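Local coordinates for protein PrgA (Enterococcus faecalis, PDB 6Z9K) that provides surface exclusion that protects the cell against unwanted conjugation, as a protein reaching far outside the cell, of which this chain is the CAP domain, at residues K47-S52 with S159-Q164; A106-K111 with K130-K135; K135-P138 with Y142-N145. All coordinates share one frame; numbering follows the deposited sequence.

Interaction 1: K47-S52 with S159-Q164; sequences KNFPTS and SKYTLQ
F49 and Y161 form an offset edge-to-face aromatic pair at the surface of the domain. It joins the loop between helix 32-45 and helix 53-57 to the first turn of helix 160-176. The two ring planes stand nearly perpendicular, at 84°, with centroids 5.3 Å apart. F49 turns its edge toward the Y161 face. The closest carbons of the pair are F49 CE2 and Y161 CE2, at 3.6 Å. The hydroxyl of Y161 lies near the plane of the F49 ring, 3.5 Å from F49 CD2. The two side chains run past each other in opposite directions. F49 holds CG anti to its N (chi1 -172°), which sends the ring across to the helix.

The far end of the F49 ring reaches the next turn of the helix. There F49 CE1 sits 3.7 Å from the backbone Q164 O, and F49 CZ lies 4.0 Å from Q164 CB. T51 adds its methyl group at the edge of the tyrosine, with T51 CG2 3.7 Å from Y161 OH. No hydrogen bond crosses between the two segments.

The helix starts in a classic N-cap. S159 ends strand 157-159, which pairs antiparallel with strand 62-64, and caps the helix that follows. Its OG accepts from T162 N at 3.0 Å, close to straight at 164°. Y161 also makes a cation-pi contact with K59. The carbonyl oxygen Q164 O that meets F49 is hydrogen-bonded to Y79 OH. F49 also touches E165 and R168 further along the helix. In the loop, P50 O accepts from K14 NZ.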
loop_
_atom_site.group_PDB
_atom_site.type_symbol
_atom_site.label_atom_id
_atom_site.label_comp_id
_atom_site.label_asym_id
_atom_site.label_seq_id
_atom_site.Cartn_x
_atom_site.Cartn_y
_atom_site.Cartn_z
ATOM N N LYS A 47 -9.740 12.709 5.777
ATOM C CA LYS A 47 -8.896 13.007 6.966
ATOM C C LYS A 47 -9.230 12.075 8.134
ATOM O O LYS A 47 -8.318 11.878 8.958
ATOM C CB LYS A 47 -9.003 14.486 7.338
ATOM C CG LYS A 47 -10.306 14.906 7.971
ATOM C CD LYS A 47 -10.363 16.358 8.378
ATOM C CE LYS A 47 -11.488 16.643 9.359
ATOM N NZ LYS A 47 -11.669 18.111 9.485
ATOM N N ASN A 48 -10.458 11.570 8.220
ATOM C CA ASN A 48 -10.970 10.788 9.372
ATOM C C ASN A 48 -10.799 9.321 9.027
ATOM O O ASN A 48 -11.241 8.926 7.981
ATOM C CB ASN A 48 -12.419 11.116 9.714
ATOM C CG ASN A 48 -12.560 12.572 10.117
ATOM O OD1 ASN A 48 -13.130 13.381 9.387
ATOM N ND2 ASN A 48 -11.918 12.941 11.210
ATOM N N PHE A 49 -10.091 8.563 9.845
ATOM C CA PHE A 49 -10.037 7.084 9.721
ATOM C C PHE A 49 -11.378 6.488 10.119
ATOM O O PHE A 49 -11.786 6.573 11.294
ATOM C CB PHE A 49 -8.927 6.518 10.586
ATOM C CG PHE A 49 -8.703 5.048 10.368
ATOM C CD1 PHE A 49 -8.374 4.556 9.123
ATOM C CD2 PHE A 49 -8.771 4.167 11.427
ATOM C CE1 PHE A 49 -8.164 3.200 8.919
ATOM C CE2 PHE A 49 -8.542 2.819 11.226
ATOM C CZ PHE A 49 -8.254 2.342 9.974
ATOM N N PRO A 50 -12.108 5.862 9.175
ATOM C CA PRO A 50 -13.419 5.305 9.471
ATOM C C PRO A 50 -13.275 4.135 10.448
ATOM O O PRO A 50 -12.494 3.243 10.173
ATOM C CB PRO A 50 -13.946 4.859 8.114
ATOM C CG PRO A 50 -13.127 5.627 7.159
ATOM C CD PRO A 50 -11.751 5.687 7.769
ATOM N N THR A 51 -14.027 4.177 11.539
ATOM C CA THR A 51 -13.881 3.229 12.682
ATOM C C THR A 51 -15.219 2.535 12.999
ATOM O O THR A 51 -16.255 3.227 13.064
ATOM C CB THR A 51 -13.281 3.983 13.878
ATOM O OG1 THR A 51 -14.160 5.059 14.216
ATOM C CG2 THR A 51 -11.893 4.516 13.595
ATOM N N SER A 52 -15.206 1.209 13.138
ATOM C CA SER A 52 -16.353 0.397 13.629
ATOM C C SER A 52 -16.020 -0.103 15.034
ATOM O O SER A 52 -14.912 0.208 15.515
ATOM C CB SER A 52 -16.629 -0.738 12.687
ATOM O OG SER A 52 -15.623 -1.731 12.796
ATOM N N SER A 159 -0.291 -1.760 17.324
ATOM C CA SER A 159 -1.635 -2.371 17.267
ATOM C C SER A 159 -2.021 -2.529 15.808
ATOM O O SER A 159 -1.548 -1.739 14.962
ATOM C CB SER A 159 -2.683 -1.616 18.016
ATOM O OG SER A 159 -3.141 -0.506 17.295
ATOM N N LYS A 160 -2.853 -3.520 15.550
ATOM C CA LYS A 160 -3.459 -3.777 14.236
ATOM C C LYS A 160 -4.227 -2.522 13.797
ATOM O O LYS A 160 -4.123 -2.110 12.640
ATOM C CB LYS A 160 -4.384 -4.980 14.383
ATOM C CG LYS A 160 -5.246 -5.293 13.182
ATOM C CD LYS A 160 -5.957 -6.579 13.334
ATOM C CE LYS A 160 -6.505 -7.045 12.019
ATOM N NZ LYS A 160 -7.017 -8.426 12.156
ATOM N N TYR A 161 -4.923 -1.883 14.722
ATOM C CA TYR A 161 -5.646 -0.616 14.437
ATOM C C TYR A 161 -4.660 0.396 13.852
ATOM O O TYR A 161 -4.917 1.001 12.808
ATOM C CB TYR A 161 -6.311 -0.071 15.706
ATOM C CG TYR A 161 -6.890 1.302 15.510
ATOM C CD1 TYR A 161 -6.110 2.437 15.675
ATOM C CD2 TYR A 161 -8.193 1.468 15.082
ATOM C CE1 TYR A 161 -6.610 3.707 15.434
ATOM C CE2 TYR A 161 -8.718 2.736 14.847
ATOM C CZ TYR A 161 -7.928 3.859 15.040
ATOM O OH TYR A 161 -8.437 5.122 14.794
ATOM N N THR A 162 -3.556 0.615 14.551
ATOM C CA THR A 162 -2.538 1.614 14.160
ATOM C C THR A 162 -1.975 1.288 12.780
ATOM O O THR A 162 -1.849 2.219 12.004
ATOM C CB THR A 162 -1.415 1.707 15.185
ATOM O OG1 THR A 162 -2.088 2.201 16.328
ATOM C CG2 THR A 162 -0.296 2.624 14.744
ATOM N N LEU A 163 -1.614 0.036 12.516
ATOM C CA LEU A 163 -1.117 -0.313 11.162
ATOM C C LEU A 163 -2.186 -0.014 10.108
ATOM O O LEU A 163 -1.835 0.521 9.047
ATOM C CB LEU A 163 -0.718 -1.774 11.099
ATOM C CG LEU A 163 0.483 -2.173 11.950
ATOM C CD1 LEU A 163 0.613 -3.702 11.999
ATOM C CD2 LEU A 163 1.738 -1.484 11.426
ATOM N N GLN A 164 -3.467 -0.332 10.335
ATOM C CA GLN A 164 -4.505 -0.118 9.283
ATOM C C GLN A 164 -4.698 1.385 9.099
ATOM O O GLN A 164 -4.894 1.844 7.964
ATOM C CB GLN A 164 -5.827 -0.809 9.635
ATOM C CG GLN A 164 -5.713 -2.322 9.557
ATOM C CD GLN A 164 -7.018 -3.074 9.703
ATOM O OE1 GLN A 164 -8.063 -2.501 10.002
ATOM N NE2 GLN A 164 -6.976 -4.331 9.287
#

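Interaction 2: A106-K111 with K130-K135; sequences AWDIAK and KENGFK
D108 and N132 meet through one side-chain hydrogen bond between helix 100-112 and the end of helix 122-132. N132 ND2 donates to D108 OD2 at 2.8 Å, and the bond is almost perfectly straight at 176°. The acceptor oxygen uses its anti lone pair, on the side away from OD1. It also lies close to the amide plane of N132, so the N-H points directly at it. The carboxylate and amide planes are turned 49° from each other. Both residues hold CG beside their own backbone N, with the same chi1 of -75°. This brings the two short side chains together across the gap between the helices, where the nearest CA atoms, of D108 and N132, are 8.5 Å apart.

The two helices belong to the alpha-beta-alpha sandwich of the CAP fold. Beside D108, I109 packs on strand 211-217. After N132, G133 leaves helical phi/psi, with positive phi, in a Schellman motif, and G133 N is bonded to K130 O at 3.2 Å. F134 then stacks on F105, joining the loop after helix 122-132 to helix 100-112.

The amide of N132 is gripped on both ends. ND2 also donates to A128 O, and OD1 accepts from K104 NZ. K104 forms a salt bridge with D108 OD2 as well, which probably favours the charged carboxylate. A water bridges the two acids, donating to D108 OD2 at 2.8 Å and to E131 OE1 at 2.7 Å. These two oxygens are 4.7 Å apart, and the water probably eases the repulsion between them. Y112 OH is a further partner of E131 OE1.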
loop_
_atom_site.group_PDB
_atom_site.type_symbol
_atom_site.label_atom_id
_atom_site.label_comp_id
_atom_site.label_asym_id
_atom_site.label_seq_id
_atom_site.Cartn_x
_atom_site.Cartn_y
_atom_site.Cartn_z
ATOM N N ALA A 106 7.762 -9.227 -0.792
ATOM C CA ALA A 106 7.720 -8.005 0.038
ATOM C C ALA A 106 8.522 -8.162 1.344
ATOM O O ALA A 106 9.276 -7.232 1.747
ATOM C CB ALA A 106 6.291 -7.645 0.372
ATOM N N TRP A 107 8.384 -9.312 2.023
ATOM C CA TRP A 107 9.046 -9.512 3.334
ATOM C C TRP A 107 10.553 -9.687 3.123
ATOM O O TRP A 107 11.317 -9.305 4.043
ATOM C CB TRP A 107 8.343 -10.614 4.137
ATOM C CG TRP A 107 7.072 -10.055 4.701
ATOM C CD1 TRP A 107 5.820 -10.155 4.147
ATOM C CD2 TRP A 107 6.931 -9.212 5.861
ATOM N NE1 TRP A 107 4.908 -9.481 4.919
ATOM C CE2 TRP A 107 5.567 -8.876 5.965
ATOM C CE3 TRP A 107 7.811 -8.739 6.839
ATOM C CZ2 TRP A 107 5.074 -8.094 7.018
ATOM C CZ3 TRP A 107 7.326 -7.940 7.853
ATOM C CH2 TRP A 107 5.971 -7.645 7.952
ATOM N N ASP A 108 10.987 -10.254 1.994
ATOM C CA ASP A 108 12.427 -10.293 1.674
ATOM C C ASP A 108 12.954 -8.856 1.514
ATOM O O ASP A 108 14.060 -8.549 2.055
ATOM C CB ASP A 108 12.721 -11.213 0.508
ATOM C CG ASP A 108 12.668 -12.684 0.832
ATOM O OD1 ASP A 108 12.518 -13.039 2.048
ATOM O OD2 ASP A 108 12.741 -13.464 -0.128
ATOM N N ILE A 109 12.219 -8.003 0.814
ATOM C CA ILE A 109 12.674 -6.583 0.674
ATOM C C ILE A 109 12.817 -5.995 2.077
ATOM O O ILE A 109 13.772 -5.310 2.368
ATOM C CB ILE A 109 11.767 -5.786 -0.262
ATOM C CG1 ILE A 109 11.887 -6.253 -1.725
ATOM C CG2 ILE A 109 12.005 -4.272 -0.085
ATOM C CD1 ILE A 109 10.936 -5.613 -2.695
ATOM N N ALA A 110 11.839 -6.222 2.941
ATOM C CA ALA A 110 11.808 -5.610 4.287
ATOM C C ALA A 110 13.019 -6.112 5.082
ATOM O O ALA A 110 13.767 -5.260 5.665
ATOM C CB ALA A 110 10.455 -5.915 4.926
ATOM N N LYS A 111 13.256 -7.413 5.076
ATOM C CA LYS A 111 14.370 -8.056 5.814
ATOM C C LYS A 111 15.727 -7.490 5.353
ATOM O O LYS A 111 16.608 -7.211 6.189
ATOM C CB LYS A 111 14.343 -9.557 5.521
ATOM C CG LYS A 111 15.351 -10.355 6.300
ATOM C CD LYS A 111 15.071 -11.832 6.236
ATOM C CE LYS A 111 15.290 -12.469 4.889
ATOM N NZ LYS A 111 15.689 -13.879 5.093
ATOM N N LYS A 130 16.135 -10.744 -7.170
ATOM C CA LYS A 130 16.857 -11.867 -7.795
ATOM C C LYS A 130 16.478 -13.182 -7.092
ATOM O O LYS A 130 16.188 -14.203 -7.757
ATOM C CB LYS A 130 18.348 -11.623 -7.715
ATOM C CG LYS A 130 19.132 -12.805 -8.275
ATOM C CD LYS A 130 20.590 -12.736 -8.015
ATOM C CE LYS A 130 21.275 -14.040 -8.432
ATOM N NZ LYS A 130 21.840 -13.946 -9.794
ATOM N N GLU A 131 16.415 -13.171 -5.754
ATOM C CA GLU A 131 16.164 -14.415 -5.005
ATOM C C GLU A 131 14.735 -14.900 -5.190
ATOM O O GLU A 131 14.491 -16.112 -4.967
ATOM C CB GLU A 131 16.436 -14.170 -3.546
ATOM C CG GLU A 131 17.912 -13.981 -3.289
ATOM C CD GLU A 131 18.245 -13.566 -1.862
ATOM O OE1 GLU A 131 17.402 -13.757 -0.960
ATOM O OE2 GLU A 131 19.398 -13.130 -1.668
ATOM N N ASN A 132 13.818 -14.013 -5.560
ATOM C CA ASN A 132 12.398 -14.360 -5.771
ATOM C C ASN A 132 12.061 -14.529 -7.254
ATOM O O ASN A 132 10.878 -14.788 -7.555
ATOM C CB ASN A 132 11.495 -13.322 -5.089
ATOM C CG ASN A 132 11.481 -13.522 -3.581
ATOM O OD1 ASN A 132 10.723 -14.342 -3.086
ATOM N ND2 ASN A 132 12.395 -12.882 -2.864
ATOM N N GLY A 133 13.043 -14.478 -8.124
ATOM C CA GLY A 133 12.878 -14.762 -9.552
ATOM C C GLY A 133 12.432 -13.539 -10.326
ATOM O O GLY A 133 12.016 -13.717 -11.500
ATOM N N PHE A 134 12.551 -12.345 -9.757
ATOM C CA PHE A 134 12.200 -11.086 -10.443
ATOM C C PHE A 134 13.436 -10.468 -11.080
ATOM O O PHE A 134 14.562 -10.615 -10.605
ATOM C CB PHE A 134 11.557 -10.121 -9.444
ATOM C CG PHE A 134 10.194 -10.550 -8.998
ATOM C CD1 PHE A 134 10.034 -11.460 -7.962
ATOM C CD2 PHE A 134 9.044 -10.121 -9.651
ATOM C CE1 PHE A 134 8.804 -11.889 -7.538
ATOM C CE2 PHE A 134 7.792 -10.533 -9.215
ATOM C CZ PHE A 134 7.659 -11.419 -8.179
ATOM N N LYS A 135 13.198 -9.645 -12.087
ATOM C CA LYS A 135 14.244 -8.898 -12.783
ATOM C C LYS A 135 14.863 -7.868 -11.851
ATOM O O LYS A 135 14.163 -7.272 -11.024
ATOM C CB LYS A 135 13.674 -8.215 -14.021
ATOM C CG LYS A 135 13.206 -9.238 -15.041
ATOM C CD LYS A 135 12.413 -8.616 -16.139
ATOM C CE LYS A 135 12.280 -9.631 -17.249
ATOM N NZ LYS A 135 11.299 -9.174 -18.250
HETATM O O HOH W 1 15.090 -15.006 -0.415
#

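Interaction 3: K135-P138 with Y142-N145; sequences KEYP and YYEN
The ring of Y137 has Y142 over one face and the Y143 hydroxyl at its edge. Y142 comes edge first, in an edge-to-face pair with centroids 5.0 Å apart and planes at 64°. Its CD2 lies 3.5 Å above the Y137 plane, offset toward the rim. The closest carbons include Y137 CD2 and Y142 CE2, at 3.6 Å. Y137 CE1 is 3.7 Å from Y143 OH, which lies near the plane of the ring.

The three tyrosines close the connection from helix 122-132 into strand 144-148, an outer strand of the antiparallel sheet of the CAP domain. Y142 meets the Y137 face and Y143 its edge, although the two are adjacent in the chain. Each crosses Y137 at about a right angle. With chi1 at -57°, the Y142 ring is carried over so that its CD2-CE2 edge lies above Y137. Y143 is buried and also packs edge-to-face on F105. In the loop, N141 OD1 accepts from both Y143 N and E144 N, and N126 OD1 from Y137 N.

E144 OE1 is hydrogen-bonded to H120 ND1 and OE2 to H213 ND1, consistent with the His/Glu cavity of CAP domains. The strand leads on to the bound magnesium ion, whose site includes L146 and H185. The side chain of Y143 stays about 11 Å from the ion. K135 runs its extended side chain away, and its NZ donates to E220 O. Y143 OH donates to K135 O at 2.7 Å, in the carbonyl plane and on a lone pair, with a C=O...donor angle of 132°.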
loop_
_atom_site.group_PDB
_atom_site.type_symbol
_atom_site.label_atom_id
_atom_site.label_comp_id
_atom_site.label_asym_id
_atom_site.label_seq_id
_atom_site.Cartn_x
_atom_site.Cartn_y
_atom_site.Cartn_z
ATOM N N LYS A 135 13.198 -9.645 -12.087
ATOM C CA LYS A 135 14.244 -8.898 -12.783
ATOM C C LYS A 135 14.863 -7.868 -11.851
ATOM O O LYS A 135 14.163 -7.272 -11.024
ATOM C CB LYS A 135 13.674 -8.215 -14.021
ATOM C CG LYS A 135 13.206 -9.238 -15.041
ATOM C CD LYS A 135 12.413 -8.616 -16.139
ATOM C CE LYS A 135 12.280 -9.631 -17.249
ATOM N NZ LYS A 135 11.299 -9.174 -18.250
ATOM N N GLU A 136 16.177 -7.692 -12.012
ATOM C CA GLU A 136 16.897 -6.628 -11.281
ATOM C C GLU A 136 17.028 -5.391 -12.172
ATOM O O GLU A 136 17.235 -5.510 -13.406
ATOM C CB GLU A 136 18.286 -7.089 -10.895
ATOM C CG GLU A 136 18.302 -8.233 -9.926
ATOM C CD GLU A 136 19.726 -8.532 -9.482
ATOM O OE1 GLU A 136 20.271 -9.589 -9.899
ATOM O OE2 GLU A 136 20.259 -7.697 -8.676
ATOM N N TYR A 137 17.091 -4.232 -11.536
ATOM C CA TYR A 137 17.305 -2.918 -12.196
ATOM C C TYR A 137 18.376 -2.224 -11.364
ATOM O O TYR A 137 18.052 -1.514 -10.448
ATOM C CB TYR A 137 15.993 -2.154 -12.238
ATOM C CG TYR A 137 14.904 -2.913 -12.956
ATOM C CD1 TYR A 137 14.104 -3.814 -12.289
ATOM C CD2 TYR A 137 14.729 -2.795 -14.323
ATOM C CE1 TYR A 137 13.136 -4.569 -12.933
ATOM C CE2 TYR A 137 13.728 -3.491 -14.979
ATOM C CZ TYR A 137 12.950 -4.410 -14.302
ATOM O OH TYR A 137 11.998 -5.085 -15.024
ATOM N N PRO A 138 19.662 -2.490 -11.614
ATOM C CA PRO A 138 20.761 -2.001 -10.758
ATOM C C PRO A 138 20.660 -0.498 -10.490
ATOM O O PRO A 138 20.463 0.258 -11.424
ATOM C CB PRO A 138 21.970 -2.350 -11.622
ATOM C CG PRO A 138 21.549 -3.659 -12.281
ATOM C CD PRO A 138 20.134 -3.331 -12.721
ATOM N N TYR A 142 11.881 -0.186 -9.151
ATOM C CA TYR A 142 10.558 -0.205 -9.808
ATOM C C TYR A 142 9.627 -1.169 -9.093
ATOM O O TYR A 142 8.656 -1.583 -9.722
ATOM C CB TYR A 142 10.613 -0.651 -11.264
ATOM C CG TYR A 142 11.529 0.191 -12.095
ATOM C CD1 TYR A 142 11.547 1.575 -11.948
ATOM C CD2 TYR A 142 12.354 -0.402 -13.018
ATOM C CE1 TYR A 142 12.429 2.359 -12.692
ATOM C CE2 TYR A 142 13.173 0.379 -13.828
ATOM C CZ TYR A 142 13.248 1.748 -13.619
ATOM O OH TYR A 142 14.111 2.510 -14.380
ATOM N N TYR A 143 9.817 -1.445 -7.814
ATOM C CA TYR A 143 8.966 -2.401 -7.087
ATOM C C TYR A 143 8.272 -1.776 -5.874
ATOM O O TYR A 143 7.230 -2.278 -5.500
ATOM C CB TYR A 143 9.821 -3.575 -6.611
ATOM C CG TYR A 143 10.275 -4.482 -7.722
ATOM C CD1 TYR A 143 9.381 -5.282 -8.395
ATOM C CD2 TYR A 143 11.624 -4.532 -8.108
ATOM C CE1 TYR A 143 9.775 -6.116 -9.417
ATOM C CE2 TYR A 143 12.036 -5.385 -9.114
ATOM C CZ TYR A 143 11.116 -6.196 -9.761
ATOM O OH TYR A 143 11.508 -7.038 -10.752
ATOM N N GLU A 144 8.908 -0.776 -5.234
ATOM C CA GLU A 144 8.506 -0.332 -3.890
ATOM C C GLU A 144 7.942 1.089 -3.852
ATOM O O GLU A 144 8.530 2.027 -4.424
ATOM C CB GLU A 144 9.738 -0.449 -2.975
ATOM C CG GLU A 144 9.520 0.091 -1.575
ATOM C CD GLU A 144 10.750 -0.109 -0.704
ATOM O OE1 GLU A 144 11.618 0.763 -0.719
ATOM O OE2 GLU A 144 10.810 -1.198 -0.110
ATOM N N ASN A 145 6.846 1.257 -3.116
ATOM C CA ASN A 145 6.362 2.555 -2.578
ATOM C C ASN A 145 6.551 2.465 -1.060
ATOM O O ASN A 145 6.016 1.578 -0.437
ATOM C CB ASN A 145 4.934 2.824 -3.043
ATOM C CG ASN A 145 4.886 3.126 -4.521
ATOM O OD1 ASN A 145 5.249 4.235 -4.942
ATOM N ND2 ASN A 145 4.448 2.155 -5.327
#

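In the fold
Interactions 2 and 3 are neighbours, with centres 10 Å apart, and they share K135. Interaction 2 ties helix 100-112 to the end of helix 122-132. Interaction 3 then shapes the loop that carries the chain from that helix into strand 144-148. They touch directly where F134 CB packs 3.3 Å from Y143 OH. Interaction 1 lies on the opposite side of the chain's centre, its centre about 28 and 30 Å from those of interactions 2 and 3. Its segments, 47-52 and 159-164, enclose both others along the sequence. Two sequence-local contacts thus lie on one side of the CAP domain, beside the strand carrying L146, and one long-range contact on the other.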